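Local coordinates for citryl-spermidine/3,4-dihydroxybenzoyl-citryl-spermidine:spermidine ligase (Bacillus anthracis, PDB 3TO3), which catalyses the ATP-dependent condensation of spermidine with citryl-spermidine intermediates during biosynthesis of the siderophore petrobactin, at residues 376-379 and 383-386. Sequence-based numbering, arbitrary orientation.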
ATOM      1  N   HIS B 376       4.640  35.275 -15.288  0.57 60.58           N
ATOM      2  CA  HIS B 376       5.735  35.850 -16.054  0.57 62.83           C
ATOM      3  C   HIS B 376       5.179  36.404 -17.368  0.57 67.26           C
ATOM      4  O   HIS B 376       5.561  37.483 -17.807  0.57 75.60           O
ATOM      5  CB  HIS B 376       6.775  34.746 -16.306  0.57 64.80           C
ATOM      6  CG  HIS B 376       7.986  35.179 -17.077  0.57 70.13           C
ATOM      7  ND1 HIS B 376       7.912  35.825 -18.292  0.57 76.88           N
ATOM      8  CD2 HIS B 376       9.308  35.004 -16.825  0.57 76.29           C
ATOM      9  CE1 HIS B 376       9.136  36.060 -18.738  0.57 83.30           C
ATOM     10  NE2 HIS B 376      10.001  35.570 -17.866  0.57 80.18           N
ATOM     11  N   TYR B 377       4.267  35.660 -17.986  1.00 65.21           N
ATOM     12  CA  TYR B 377       3.709  36.009 -19.302  1.00 59.23           C
ATOM     13  C   TYR B 377       2.439  36.862 -19.409  1.00 60.52           C
ATOM     14  O   TYR B 377       2.152  37.398 -20.478  1.00 63.63           O
ATOM     15  CB  TYR B 377       3.444  34.727 -20.089  1.00 54.09           C
ATOM     16  CG  TYR B 377       4.683  33.967 -20.469  1.00 60.20           C
ATOM     17  CD1 TYR B 377       5.458  34.362 -21.557  1.00 52.54           C
ATOM     18  CD2 TYR B 377       5.076  32.834 -19.752  1.00 54.57           C
ATOM     19  CE1 TYR B 377       6.596  33.655 -21.918  1.00 55.63           C
ATOM     20  CE2 TYR B 377       6.211  32.110 -20.106  1.00 53.34           C
ATOM     21  CZ  TYR B 377       6.972  32.520 -21.193  1.00 61.94           C
ATOM     22  OH  TYR B 377       8.106  31.803 -21.551  1.00 58.64           O
ATOM     23  N   LEU B 378       1.672  37.002 -18.335  1.00 61.26           N
ATOM     24  CA  LEU B 378       0.334  37.568 -18.488  1.00 58.38           C
ATOM     25  C   LEU B 378       0.385  39.070 -18.587  1.00 63.97           C
ATOM     26  O   LEU B 378       0.981  39.714 -17.750  1.00 67.90           O
ATOM     27  CB  LEU B 378      -0.572  37.175 -17.326  1.00 52.91           C
ATOM     28  CG  LEU B 378      -1.006  35.707 -17.253  1.00 57.47           C
ATOM     29  CD1 LEU B 378      -1.940  35.511 -16.057  1.00 62.16           C
ATOM     30  CD2 LEU B 378      -1.668  35.203 -18.553  1.00 47.29           C
ATOM     31  N   GLY B 379      -0.260  39.627 -19.607  1.00 74.25           N
ATOM     32  CA  GLY B 379      -0.342  41.068 -19.756  1.00 75.00           C
ATOM     33  C   GLY B 379      -1.199  41.705 -18.676  1.00 80.37           C
ATOM     34  O   GLY B 379      -1.787  41.010 -17.849  1.00 74.06           O
ATOM     35  N   ASP B 383      -6.177  37.503 -17.951  1.00 61.16           N
ATOM     36  CA  ASP B 383      -6.152  36.437 -16.936  1.00 57.90           C
ATOM     37  C   ASP B 383      -6.075  35.075 -17.635  1.00 49.72           C
ATOM     38  O   ASP B 383      -5.951  35.006 -18.865  1.00 50.71           O
ATOM     39  CB  ASP B 383      -7.354  36.504 -15.979  1.00 69.95           C
ATOM     40  CG  ASP B 383      -7.005  36.042 -14.542  1.00 80.64           C
ATOM     41  OD1 ASP B 383      -6.077  35.197 -14.350  1.00 67.84           O
ATOM     42  OD2 ASP B 383      -7.668  36.542 -13.602  1.00 88.92           O
ATOM     43  N   ALA B 384      -6.139  33.992 -16.867  1.00 36.55           N
ATOM     44  CA  ALA B 384      -5.896  32.677 -17.433  1.00 42.37           C
ATOM     45  C   ALA B 384      -6.780  31.656 -16.773  1.00 44.98           C
ATOM     46  O   ALA B 384      -7.078  31.761 -15.590  1.00 45.11           O
ATOM     47  CB  ALA B 384      -4.415  32.271 -17.255  1.00 39.47           C
ATOM     48  N   VAL B 385      -7.178  30.651 -17.538  1.00 42.07           N
ATOM     49  CA  VAL B 385      -7.980  29.576 -16.995  1.00 43.35           C
ATOM     50  C   VAL B 385      -7.403  28.257 -17.516  1.00 35.21           C
ATOM     51  O   VAL B 385      -7.027  28.162 -18.673  1.00 43.82           O
ATOM     52  CB  VAL B 385      -9.504  29.758 -17.406  1.00 45.20           C
ATOM     53  CG1 VAL B 385      -9.644  29.928 -18.891  1.00 42.57           C
ATOM     54  CG2 VAL B 385     -10.324  28.581 -16.981  1.00 51.62           C
ATOM     55  N   PRO B 386      -7.353  27.228 -16.665  1.00 38.89           N
ATOM     56  CA  PRO B 386      -6.961  25.899 -17.152  1.00 36.19           C
ATOM     57  C   PRO B 386      -7.904  25.424 -18.236  1.00 42.40           C
ATOM     58  O   PRO B 386      -9.114  25.619 -18.133  1.00 47.55           O
ATOM     59  CB  PRO B 386      -7.096  25.001 -15.922  1.00 31.17           C
ATOM     60  CG  PRO B 386      -7.711  25.841 -14.844  1.00 38.08           C
ATOM     61  CD  PRO B 386      -7.507  27.274 -15.202  1.00 45.85           C
TER
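The carboxylate of Asp383 is the flat group that meets the opposing loop: Leu378 CD1 approaches its OD1 at 4.5 Å, a loose contact at the limit of touching. Asp383 OD1 also accepts a hydrogen bond from Ala384 N at 2.8 Å. That bond reaches OD1 on its anti side, 24° out of the carboxylate plane; the carboxylate returns to the amide of the very next residue, consistent with a bent angle of 143° at the hydrogen. A weak hydrogen bond from Tyr150 N reaches the same oxygen. A second flat group, the Tyr377 ring, has His376 ND1 over the centre of one face in the conformer described, though neither residue touches 383-386.

The one apolar pair is Leu378 CD2 with Ala384 CB, 4.2 Å apart, and Leu378 CD2 also lies loosely near Asp383 O at 4.3 Å. CD1 stands anti to CA (chi2 -178°) and extends toward the carboxylate, which places CD2 beside the alanine. No hydrogen bond joins the segments, and just 104 Å² is buried.

This small contact, away from the ATP and magnesium sites, sets the loop leading into strand 383-386 against the strand's start, within the IucA/IucC family region. In the mixed sheet the strand pairs antiparallel with 443-448, whose Val446 touches Leu378 and whose Ile444 meets Ala384, while helix 150-156 packs on Ala384 through Tyr150 and strand 345-355 borders Tyr377.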